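Local coordinates for protein omega-class glutathione S-transferase (Bombyx mori, PDB 3WD6) that binds glutathione and probably acts as a glutathione transferase and a glutathione-dependent dehydroascorbate reductase, at residues A[40-45]-A[186-191]; A[181-186]-A[213-218]; A[70-75]-A[84-89]. All coordinates share one frame; numbering follows the deposited sequence.

Interaction 1: residues A[40-45]-A[186-191]. With GSH (glutathione), chain J.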
loop_
_atom_site.group_PDB
_atom_site.type_symbol
_atom_site.label_atom_id
_atom_site.label_comp_id
_atom_site.label_asym_id
_atom_site.label_seq_id
_atom_site.Cartn_x
_atom_site.Cartn_y
_atom_site.Cartn_z
ATOM N N TYR A 40 2.512 -1.268 -2.725
ATOM C CA TYR A 40 2.128 -0.343 -3.792
ATOM C C TYR A 40 0.757 -0.704 -4.331
ATOM O O TYR A 40 -0.114 0.165 -4.495
ATOM C CB TYR A 40 3.182 -0.287 -4.906
ATOM C CG TYR A 40 4.450 0.370 -4.433
ATOM C CD1 TYR A 40 4.536 1.760 -4.317
ATOM C CD2 TYR A 40 5.548 -0.396 -4.046
ATOM C CE1 TYR A 40 5.691 2.369 -3.856
ATOM C CE2 TYR A 40 6.715 0.207 -3.583
ATOM C CZ TYR A 40 6.780 1.588 -3.494
ATOM O OH TYR A 40 7.929 2.180 -3.021
ATOM N N ALA A 41 0.555 -1.990 -4.592
ATOM C CA ALA A 41 -0.745 -2.456 -5.050
ATOM C C ALA A 41 -1.814 -2.215 -3.974
ATOM O O ALA A 41 -2.986 -1.989 -4.302
ATOM C CB ALA A 41 -0.664 -3.917 -5.431
ATOM N N GLN A 42 -1.416 -2.245 -2.698
ATOM C CA GLN A 42 -2.370 -2.010 -1.599
ATOM C C GLN A 42 -3.051 -0.630 -1.702
ATOM O O GLN A 42 -4.233 -0.472 -1.356
ATOM C CB GLN A 42 -1.711 -2.170 -0.227
ATOM C CG GLN A 42 -2.709 -2.129 0.926
ATOM C CD GLN A 42 -2.050 -2.319 2.289
ATOM O OE1 GLN A 42 -0.813 -2.442 2.384
ATOM N NE2 GLN A 42 -2.871 -2.330 3.359
ATOM N N ARG A 43 -2.301 0.361 -2.180
ATOM C CA ARG A 43 -2.858 1.687 -2.442
ATOM C C ARG A 43 -4.103 1.602 -3.303
ATOM O O ARG A 43 -5.104 2.288 -3.035
ATOM C CB ARG A 43 -1.823 2.570 -3.146
ATOM C CG ARG A 43 -0.727 3.042 -2.255
ATOM C CD ARG A 43 0.365 3.628 -3.078
ATOM N NE ARG A 43 1.229 4.499 -2.287
ATOM C CZ ARG A 43 2.291 5.124 -2.773
ATOM N NH1 ARG A 43 2.633 4.949 -4.058
ATOM N NH2 ARG A 43 2.997 5.926 -1.975
ATOM N N THR A 44 -4.044 0.771 -4.344
ATOM C CA THR A 44 -5.158 0.666 -5.278
ATOM C C THR A 44 -6.354 -0.022 -4.602
ATOM O O THR A 44 -7.494 0.435 -4.730
ATOM C CB THR A 44 -4.724 -0.064 -6.563
ATOM O OG1 THR A 44 -3.638 0.655 -7.182
ATOM C CG2 THR A 44 -5.896 -0.182 -7.537
ATOM N N ILE A 45 -6.096 -1.116 -3.878
ATOM C CA ILE A 45 -7.132 -1.793 -3.067
ATOM C C ILE A 45 -7.823 -0.850 -2.065
ATOM O O ILE A 45 -9.060 -0.819 -1.969
ATOM C CB ILE A 45 -6.522 -2.949 -2.236
ATOM C CG1 ILE A 45 -5.685 -3.889 -3.121
ATOM C CG2 ILE A 45 -7.600 -3.684 -1.465
ATOM C CD1 ILE A 45 -6.492 -4.563 -4.213
ATOM N N PHE A 186 2.779 2.101 7.149
ATOM C CA PHE A 186 2.391 2.009 8.548
ATOM C C PHE A 186 1.895 0.602 8.925
ATOM O O PHE A 186 2.169 0.124 10.046
ATOM C CB PHE A 186 1.367 3.084 8.903
ATOM C CG PHE A 186 1.946 4.472 8.909
ATOM C CD1 PHE A 186 3.242 4.701 9.402
ATOM C CD2 PHE A 186 1.218 5.545 8.404
ATOM C CE1 PHE A 186 3.796 5.990 9.397
ATOM C CE2 PHE A 186 1.754 6.837 8.409
ATOM C CZ PHE A 186 3.047 7.058 8.904
ATOM N N GLU A 187 1.171 -0.061 8.015
ATOM C CA GLU A 187 0.689 -1.403 8.301
ATOM C C GLU A 187 1.892 -2.297 8.561
ATOM O O GLU A 187 1.875 -3.144 9.467
ATOM C CB GLU A 187 -0.165 -1.973 7.146
ATOM C CG GLU A 187 -0.785 -3.344 7.485
ATOM C CD GLU A 187 -1.867 -3.826 6.505
ATOM O OE1 GLU A 187 -1.938 -5.052 6.237
ATOM O OE2 GLU A 187 -2.670 -2.994 6.014
ATOM N N ARG A 188 2.944 -2.083 7.774
ATOM C CA ARG A 188 4.160 -2.895 7.848
ATOM C C ARG A 188 5.032 -2.519 9.049
ATOM O O ARG A 188 5.660 -3.385 9.662
ATOM C CB ARG A 188 4.946 -2.811 6.525
ATOM C CG ARG A 188 4.440 -3.789 5.443
ATOM C CD ARG A 188 4.332 -3.158 4.059
ATOM N NE ARG A 188 3.723 -4.074 3.083
ATOM C CZ ARG A 188 2.423 -4.101 2.786
ATOM N NH1 ARG A 188 1.587 -3.260 3.375
ATOM N NH2 ARG A 188 1.959 -4.959 1.893
ATOM N N LEU A 189 5.043 -1.236 9.406
ATOM C CA LEU A 189 5.840 -0.765 10.540
ATOM C C LEU A 189 5.495 -1.607 11.779
ATOM O O LEU A 189 6.374 -1.938 12.585
ATOM C CB LEU A 189 5.590 0.742 10.789
ATOM C CG LEU A 189 6.315 1.539 11.891
ATOM C CD1 LEU A 189 6.183 3.048 11.663
ATOM C CD2 LEU A 189 5.834 1.175 13.303
ATOM N N ARG A 190 4.214 -1.959 11.897
ATOM C CA ARG A 190 3.718 -2.774 13.001
ATOM C C ARG A 190 4.488 -4.107 13.160
ATOM O O ARG A 190 4.738 -4.560 14.284
ATOM C CB ARG A 190 2.209 -3.010 12.845
ATOM C CG ARG A 190 1.349 -1.838 13.313
ATOM C CD ARG A 190 -0.036 -1.792 12.634
ATOM N NE ARG A 190 -0.951 -2.878 12.988
ATOM C CZ ARG A 190 -1.227 -3.923 12.197
ATOM N NH1 ARG A 190 -0.639 -4.041 11.010
ATOM N NH2 ARG A 190 -2.095 -4.853 12.584
ATOM N N ALA A 191 4.885 -4.718 12.044
ATOM C CA ALA A 191 5.622 -5.985 12.104
ATOM C C ALA A 191 7.117 -5.793 12.315
ATOM O O ALA A 191 7.822 -6.733 12.665
ATOM C CB ALA A 191 5.370 -6.816 10.870
HETATM N N1 GSH J . 6.170 2.929 -8.814
HETATM C CA1 GSH J . 5.349 1.713 -8.859
HETATM C C1 GSH J . 3.948 1.940 -8.299
HETATM O O11 GSH J . 2.945 1.245 -8.701
HETATM O O12 GSH J . 3.776 2.867 -7.432
HETATM C CB1 GSH J . 6.083 0.609 -8.111
HETATM C CG1 GSH J . 5.339 -0.650 -7.800
HETATM C CD1 GSH J . 6.197 -1.832 -7.421
HETATM O OE1 GSH J . 7.366 -1.699 -7.077
HETATM N N2 GSH J . 5.646 -3.152 -7.458
HETATM C CA2 GSH J . 6.538 -4.260 -7.103
HETATM C C2 GSH J . 6.755 -5.093 -8.348
HETATM O O2 GSH J . 5.796 -5.335 -9.071
HETATM C CB2 GSH J . 5.901 -5.105 -6.057
HETATM S SG2 GSH J . 5.927 -4.543 -4.393
HETATM N N3 GSH J . 8.073 -5.603 -8.661
HETATM C CA3 GSH J . 8.276 -6.413 -9.863
HETATM C C3 GSH J . 9.383 -7.389 -9.807
HETATM O O31 GSH J . 9.373 -8.293 -8.928
HETATM O O32 GSH J . 10.319 -7.317 -10.641
HETATM O O HOH W 1 -0.880 -5.528 1.518
#
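Helices 39-51 and 177-189 stand well apart where Gln-42 faces Glu-187, with 10.4 Å between their CA atoms, so long side chains must span the gap. Gln-42 does most of this. Its CG lies anti to the backbone N (chi1 -172°) and the chain runs on extended, which carries the amide straight out from its helix to Glu-187 and Arg-188. Both ends of the amide are used. On one side Gln-42 NE2 donates to Glu-187 OE2 at 2.7 Å; OE2 lies close to the amide plane, whereas the amide meets the carboxylate from above its plane, the two groups being turned 83° apart. On the other, Gln-42 OE1 accepts from Arg-188 NH1, also at 2.7 Å, in the carbonyl plane and with an N-H...O angle of 148°. This opposed pairing fixes which way round the amide sits. Arg-188 NH2 also donates to a water, 2.9 Å away, and to the carbonyl of Tyr-37, while NH1 has a second acceptor in Pro-184 O. Glu-187 is shared as well, its OE1 taking a bond from the backbone N of Ile-226. Two residues before Gln-42, the Tyr-40 ring turns to the ligand, with glutathione CB1 over one face and its O12 3.4 Å from Tyr-40 CD1. The contact is a buried polar bridge between the thioredoxin-like N-terminal domain and the helical C-terminal domain of a glutathione transferase, formed beside the glutathione site.

Interaction 2: residues A[181-186]-A[213-218]; sequences MIWPWF and DNMLKD
Apolar packing alone joins Trp-183 to Met-215 and Leu-216. The benzo half of the indole touches both side chains, and its CZ3 comes to 3.3 Å from Met-215 CB. Met-215 is folded at both chi2 and chi3, which brings its methyl CE back along the indole to 3.8 Å from Trp-183 CB. Leu-216 arrives at about a right angle and meets the ring at its edge, where its CD2 lies 3.7 Å from Trp-183 CZ2. These are contacts between two helices of the all-helical C-terminal domain of the glutathione transferase fold, 177-189 and 206-216; Val-221 of the short helix 219-222 touches both Trp-183 and Met-215. Losing the indole to an alanine here would probably open a gap against Met-215 and Leu-216 and leave Glu-187 without one of its donors. No hydrogen bond crosses between the segments; the polar side-chain ends find partners elsewhere. Trp-183 NE1 donates to Glu-187 OE2, one turn further along the same helix. Just before helix 219-222, the side chain of Asp-218 takes the N-cap position: OD2 accepts from the backbone N of Ala-220 and is also hydrogen-bonded to Tyr-180 OH.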
loop_
_atom_site.group_PDB
_atom_site.type_symbol
_atom_site.label_atom_id
_atom_site.label_comp_id
_atom_site.label_asym_id
_atom_site.label_seq_id
_atom_site.Cartn_x
_atom_site.Cartn_y
_atom_site.Cartn_z
ATOM N N MET A 181 -2.587 6.529 0.927
ATOM C CA MET A 181 -1.431 6.321 0.041
ATOM C C MET A 181 -0.137 6.073 0.836
ATOM O O MET A 181 0.849 5.549 0.294
ATOM C CB MET A 181 -1.262 7.469 -0.967
ATOM C CG MET A 181 -2.395 7.586 -1.982
ATOM S SD MET A 181 -2.669 6.071 -2.934
ATOM C CE MET A 181 -4.016 5.309 -2.011
ATOM N N ILE A 182 -0.147 6.420 2.121
ATOM C CA ILE A 182 1.002 6.112 2.954
ATOM C C ILE A 182 0.707 4.916 3.860
ATOM O O ILE A 182 1.627 4.278 4.396
ATOM C CB ILE A 182 1.477 7.344 3.785
ATOM C CG1 ILE A 182 0.523 7.655 4.942
ATOM C CG2 ILE A 182 1.639 8.573 2.882
ATOM C CD1 ILE A 182 0.860 8.981 5.678
ATOM N N TRP A 183 -0.578 4.596 4.020
ATOM C CA TRP A 183 -0.975 3.571 4.983
ATOM C C TRP A 183 -0.187 2.236 4.909
ATOM O O TRP A 183 0.161 1.658 5.940
ATOM C CB TRP A 183 -2.487 3.276 4.908
ATOM C CG TRP A 183 -2.773 2.056 5.715
ATOM C CD1 TRP A 183 -3.099 0.807 5.252
ATOM C CD2 TRP A 183 -2.660 1.944 7.131
ATOM N NE1 TRP A 183 -3.233 -0.072 6.309
ATOM C CE2 TRP A 183 -2.958 0.601 7.473
ATOM C CE3 TRP A 183 -2.356 2.852 8.151
ATOM C CZ2 TRP A 183 -2.954 0.145 8.798
ATOM C CZ3 TRP A 183 -2.353 2.398 9.469
ATOM C CH2 TRP A 183 -2.646 1.051 9.778
ATOM N N PRO A 184 0.073 1.727 3.695
ATOM C CA PRO A 184 0.673 0.382 3.651
ATOM C C PRO A 184 1.979 0.273 4.446
ATOM O O PRO A 184 2.327 -0.800 4.990
ATOM C CB PRO A 184 0.960 0.176 2.154
ATOM C CG PRO A 184 -0.069 1.048 1.460
ATOM C CD PRO A 184 -0.196 2.271 2.344
ATOM N N TRP A 185 2.726 1.371 4.496
ATOM C CA TRP A 185 3.996 1.313 5.206
ATOM C C TRP A 185 3.777 1.343 6.700
ATOM O O TRP A 185 4.471 0.642 7.434
ATOM C CB TRP A 185 4.993 2.341 4.685
ATOM C CG TRP A 185 5.395 1.896 3.331
ATOM C CD1 TRP A 185 6.399 1.011 3.020
ATOM C CD2 TRP A 185 4.732 2.204 2.089
ATOM N NE1 TRP A 185 6.424 0.791 1.661
ATOM C CE2 TRP A 185 5.420 1.507 1.065
ATOM C CE3 TRP A 185 3.646 3.018 1.743
ATOM C CZ2 TRP A 185 5.052 1.594 -0.279
ATOM C CZ3 TRP A 185 3.282 3.110 0.402
ATOM C CH2 TRP A 185 3.986 2.401 -0.593
ATOM N N PHE A 186 2.779 2.101 7.149
ATOM C CA PHE A 186 2.391 2.009 8.548
ATOM C C PHE A 186 1.895 0.602 8.925
ATOM O O PHE A 186 2.169 0.124 10.046
ATOM C CB PHE A 186 1.367 3.084 8.903
ATOM C CG PHE A 186 1.946 4.472 8.909
ATOM C CD1 PHE A 186 3.242 4.701 9.402
ATOM C CD2 PHE A 186 1.218 5.545 8.404
ATOM C CE1 PHE A 186 3.796 5.990 9.397
ATOM C CE2 PHE A 186 1.754 6.837 8.409
ATOM C CZ PHE A 186 3.047 7.058 8.904
ATOM N N ASP A 213 -3.627 3.319 15.226
ATOM C CA ASP A 213 -4.766 2.583 15.807
ATOM C C ASP A 213 -6.094 2.923 15.152
ATOM O O ASP A 213 -6.906 2.026 14.904
ATOM C CB ASP A 213 -4.894 2.855 17.311
ATOM C CG ASP A 213 -3.776 2.234 18.108
ATOM O OD1 ASP A 213 -3.158 1.246 17.619
ATOM O OD2 ASP A 213 -3.510 2.735 19.221
ATOM N N ASN A 214 -6.341 4.215 14.917
ATOM C CA ASN A 214 -7.587 4.620 14.271
ATOM C C ASN A 214 -7.651 4.104 12.830
ATOM O O ASN A 214 -8.695 3.658 12.366
ATOM C CB ASN A 214 -7.778 6.139 14.332
ATOM C CG ASN A 214 -8.024 6.634 15.757
ATOM O OD1 ASN A 214 -8.745 5.997 16.526
ATOM N ND2 ASN A 214 -7.431 7.769 16.112
ATOM N N MET A 215 -6.527 4.127 12.127
ATOM C CA MET A 215 -6.540 3.667 10.741
ATOM C C MET A 215 -6.956 2.184 10.624
ATOM O O MET A 215 -7.748 1.800 9.740
ATOM C CB MET A 215 -5.203 3.955 10.059
ATOM C CG MET A 215 -5.053 5.425 9.572
ATOM S SD MET A 215 -6.082 5.884 8.136
ATOM C CE MET A 215 -5.241 4.934 6.842
ATOM N N LEU A 216 -6.443 1.370 11.540
ATOM C CA LEU A 216 -6.753 -0.055 11.615
ATOM C C LEU A 216 -8.250 -0.294 11.674
ATOM O O LEU A 216 -8.732 -1.350 11.272
ATOM C CB LEU A 216 -6.112 -0.667 12.858
ATOM C CG LEU A 216 -4.593 -0.795 12.752
ATOM C CD1 LEU A 216 -3.990 -1.193 14.097
ATOM C CD2 LEU A 216 -4.217 -1.799 11.653
ATOM N N LYS A 217 -8.991 0.689 12.173
ATOM C CA LYS A 217 -10.436 0.525 12.317
ATOM C C LYS A 217 -11.218 1.042 11.110
ATOM O O LYS A 217 -12.434 0.869 11.043
ATOM C CB LYS A 217 -10.941 1.201 13.598
ATOM C CG LYS A 217 -10.674 0.426 14.870
ATOM C CD LYS A 217 -10.989 1.338 16.058
ATOM C CE LYS A 217 -10.208 0.944 17.321
ATOM N NZ LYS A 217 -10.950 -0.113 18.025
ATOM N N ASP A 218 -10.538 1.697 10.172
ATOM C CA ASP A 218 -11.226 2.124 8.952
ATOM C C ASP A 218 -11.554 0.903 8.078
ATOM O O ASP A 218 -10.674 0.054 7.817
ATOM C CB ASP A 218 -10.389 3.132 8.153
ATOM C CG ASP A 218 -11.117 3.615 6.915
ATOM O OD1 ASP A 218 -12.059 4.442 7.051
ATOM O OD2 ASP A 218 -10.786 3.127 5.808
#

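Interaction 3: residues A[70-75]-A[84-89]; sequences TTKSAF and AEDVTI
Lys-72 meets the segment 84-89 at two separate points, with its backbone carbonyl and with its ammonium group. The first is a hydrogen bond from the Thr-88 hydroxyl: OG1 donates to Lys-72 O at 2.7 Å. The donor approaches at a C=O...O angle of 131°, tilted 30° from the carbonyl plane. With chi1 at 63°, Thr-88 OG1 sits between its own backbone N and carbonyl carbon, a position that turns the hydroxyl to the neighbouring segment. The methyl of the same threonine lies against the aliphatic part of the lysine, CG2 being 4.1 Å from Lys-72 CD. Past that methyl the lysine chain, bent at chi2 and extended beyond, brings Lys-72 NZ to a salt bridge with Asp-86 OD1 at 3.1 Å. The stronger partner of the ammonium is Glu-82 OE1, in a second salt bridge, so two carboxylates share one ammonium, which probably lessens the repulsion between them.

The second shell sets the aspartate in place. Asp-86 lies in a type II beta turn from Ala-84 to Val-87, closed by the bond from Val-87 N to Ala-84 O at 2.9 Å. Glu-82 OE1 also accepts from the backbone N of Asp-86, tying the turn to the carboxylate that pairs with Lys-72. On the other segment, the Ser-73 hydroxyl is hydrogen-bonded to the carbonyl of Lys-77.

The turn links strands 80-82 and 87-90, an antiparallel hairpin at one margin of the mixed sheet of the thioredoxin-like domain. Short helix 69-72 lies against this hairpin, while Ile-89, whose backbone pairs with Ile-81, packs on helix 92-102.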
loop_
_atom_site.group_PDB
_atom_site.type_symbol
_atom_site.label_atom_id
_atom_site.label_comp_id
_atom_site.label_asym_id
_atom_site.label_seq_id
_atom_site.Cartn_x
_atom_site.Cartn_y
_atom_site.Cartn_z
ATOM N N THR A 70 3.116 -8.085 -19.049
ATOM C CA THR A 70 3.538 -6.826 -19.677
ATOM C C THR A 70 2.499 -6.323 -20.669
ATOM O O THR A 70 2.512 -5.157 -21.078
ATOM C CB THR A 70 4.903 -6.961 -20.396
ATOM O OG1 THR A 70 4.972 -8.230 -21.058
ATOM C CG2 THR A 70 6.053 -6.850 -19.407
ATOM N N THR A 71 1.610 -7.225 -21.067
ATOM C CA THR A 71 0.452 -6.892 -21.888
ATOM C C THR A 71 -0.527 -5.996 -21.131
ATOM O O THR A 71 -1.211 -5.152 -21.726
ATOM C CB THR A 71 -0.244 -8.197 -22.304
ATOM O OG1 THR A 71 0.309 -8.641 -23.552
ATOM C CG2 THR A 71 -1.738 -8.012 -22.441
ATOM N N LYS A 72 -0.567 -6.182 -19.812
ATOM C CA LYS A 72 -1.455 -5.440 -18.926
ATOM C C LYS A 72 -0.704 -4.352 -18.163
ATOM O O LYS A 72 -1.272 -3.298 -17.839
ATOM C CB LYS A 72 -2.099 -6.401 -17.921
ATOM C CG LYS A 72 -2.779 -7.587 -18.564
ATOM C CD LYS A 72 -3.865 -7.131 -19.550
ATOM C CE LYS A 72 -4.668 -8.320 -20.042
ATOM N NZ LYS A 72 -5.578 -7.889 -21.115
ATOM N N SER A 73 0.567 -4.614 -17.869
ATOM C CA SER A 73 1.381 -3.701 -17.061
ATOM C C SER A 73 2.801 -3.575 -17.647
ATOM O O SER A 73 3.688 -4.391 -17.371
ATOM C CB SER A 73 1.423 -4.189 -15.600
ATOM O OG SER A 73 1.910 -3.183 -14.725
ATOM N N ALA A 74 3.008 -2.539 -18.449
ATOM C CA ALA A 74 4.215 -2.423 -19.262
ATOM C C ALA A 74 5.541 -2.607 -18.507
ATOM O O ALA A 74 6.495 -3.166 -19.062
ATOM C CB ALA A 74 4.210 -1.104 -20.051
ATOM N N PHE A 75 5.623 -2.139 -17.264
ATOM C CA PHE A 75 6.888 -2.251 -16.530
ATOM C C PHE A 75 7.021 -3.565 -15.771
ATOM O O PHE A 75 7.902 -3.702 -14.910
ATOM C CB PHE A 75 7.066 -1.088 -15.558
ATOM C CG PHE A 75 6.836 0.261 -16.177
ATOM C CD1 PHE A 75 7.054 0.462 -17.542
ATOM C CD2 PHE A 75 6.391 1.335 -15.395
ATOM C CE1 PHE A 75 6.837 1.707 -18.117
ATOM C CE2 PHE A 75 6.170 2.584 -15.962
ATOM C CZ PHE A 75 6.390 2.770 -17.326
ATOM N N ALA A 84 -11.334 -1.777 -18.985
ATOM C CA ALA A 84 -12.057 -2.289 -20.144
ATOM C C ALA A 84 -11.113 -3.270 -20.831
ATOM O O ALA A 84 -9.905 -3.279 -20.520
ATOM C CB ALA A 84 -12.418 -1.150 -21.080
ATOM N N GLU A 85 -11.619 -4.092 -21.754
ATOM C CA GLU A 85 -10.747 -5.122 -22.323
ATOM C C GLU A 85 -9.499 -4.510 -22.989
ATOM O O GLU A 85 -9.604 -3.644 -23.859
ATOM C CB GLU A 85 -11.476 -6.045 -23.299
ATOM C CG GLU A 85 -10.686 -7.347 -23.544
ATOM C CD GLU A 85 -11.371 -8.327 -24.492
ATOM O OE1 GLU A 85 -12.377 -7.959 -25.153
ATOM O OE2 GLU A 85 -10.887 -9.478 -24.579
ATOM N N ASP A 86 -8.326 -4.957 -22.555
ATOM C CA ASP A 86 -7.062 -4.478 -23.098
ATOM C C ASP A 86 -6.865 -2.973 -22.909
ATOM O O ASP A 86 -6.131 -2.335 -23.685
ATOM C CB ASP A 86 -6.921 -4.847 -24.583
ATOM C CG ASP A 86 -7.018 -6.351 -24.828
ATOM O OD1 ASP A 86 -6.641 -7.132 -23.922
ATOM O OD2 ASP A 86 -7.481 -6.754 -25.926
ATOM N N VAL A 87 -7.507 -2.405 -21.888
ATOM C CA VAL A 87 -7.262 -1.006 -21.524
ATOM C C VAL A 87 -6.877 -0.924 -20.039
ATOM O O VAL A 87 -7.716 -1.144 -19.135
ATOM C CB VAL A 87 -8.473 -0.097 -21.859
ATOM C CG1 VAL A 87 -8.205 1.347 -21.428
ATOM C CG2 VAL A 87 -8.795 -0.172 -23.362
ATOM N N THR A 88 -5.599 -0.631 -19.795
ATOM C CA THR A 88 -5.068 -0.724 -18.453
ATOM C C THR A 88 -4.295 0.505 -18.035
ATOM O O THR A 88 -3.723 1.221 -18.877
ATOM C CB THR A 88 -4.127 -1.917 -18.306
ATOM O OG1 THR A 88 -3.002 -1.723 -19.174
ATOM C CG2 THR A 88 -4.864 -3.232 -18.627
ATOM N N ILE A 89 -4.267 0.722 -16.720
ATOM C CA ILE A 89 -3.471 1.779 -16.108
ATOM C C ILE A 89 -2.556 1.117 -15.080
ATOM O O ILE A 89 -2.967 0.171 -14.391
ATOM C CB ILE A 89 -4.382 2.776 -15.363
ATOM C CG1 ILE A 89 -5.383 3.400 -16.325
ATOM C CG2 ILE A 89 -3.554 3.867 -14.699
ATOM C CD1 ILE A 89 -4.746 4.400 -17.230
#

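Overall arrangement
Interactions 1 and 2 are buried near the centre of the molecule and share helix 177-189, which carries residues facing helix 39-51 and others facing helix 206-216, Trp-183 touching both. They touch directly: Arg-43 NE probably donates to Met-181 O, and the rings of Tyr-40 and Trp-185 meet edge to face. Their chemistry nonetheless contrasts, since the bridge between domains is polar and charged, whereas the packing within the helical domain is apolar. Interaction 3 lies far out in the N-terminal domain, its centre about 23 Å from that of interaction 1 and 29 Å from that of interaction 2. There, a salt bridge and a hydroxyl bond work at the partly exposed sheet margin.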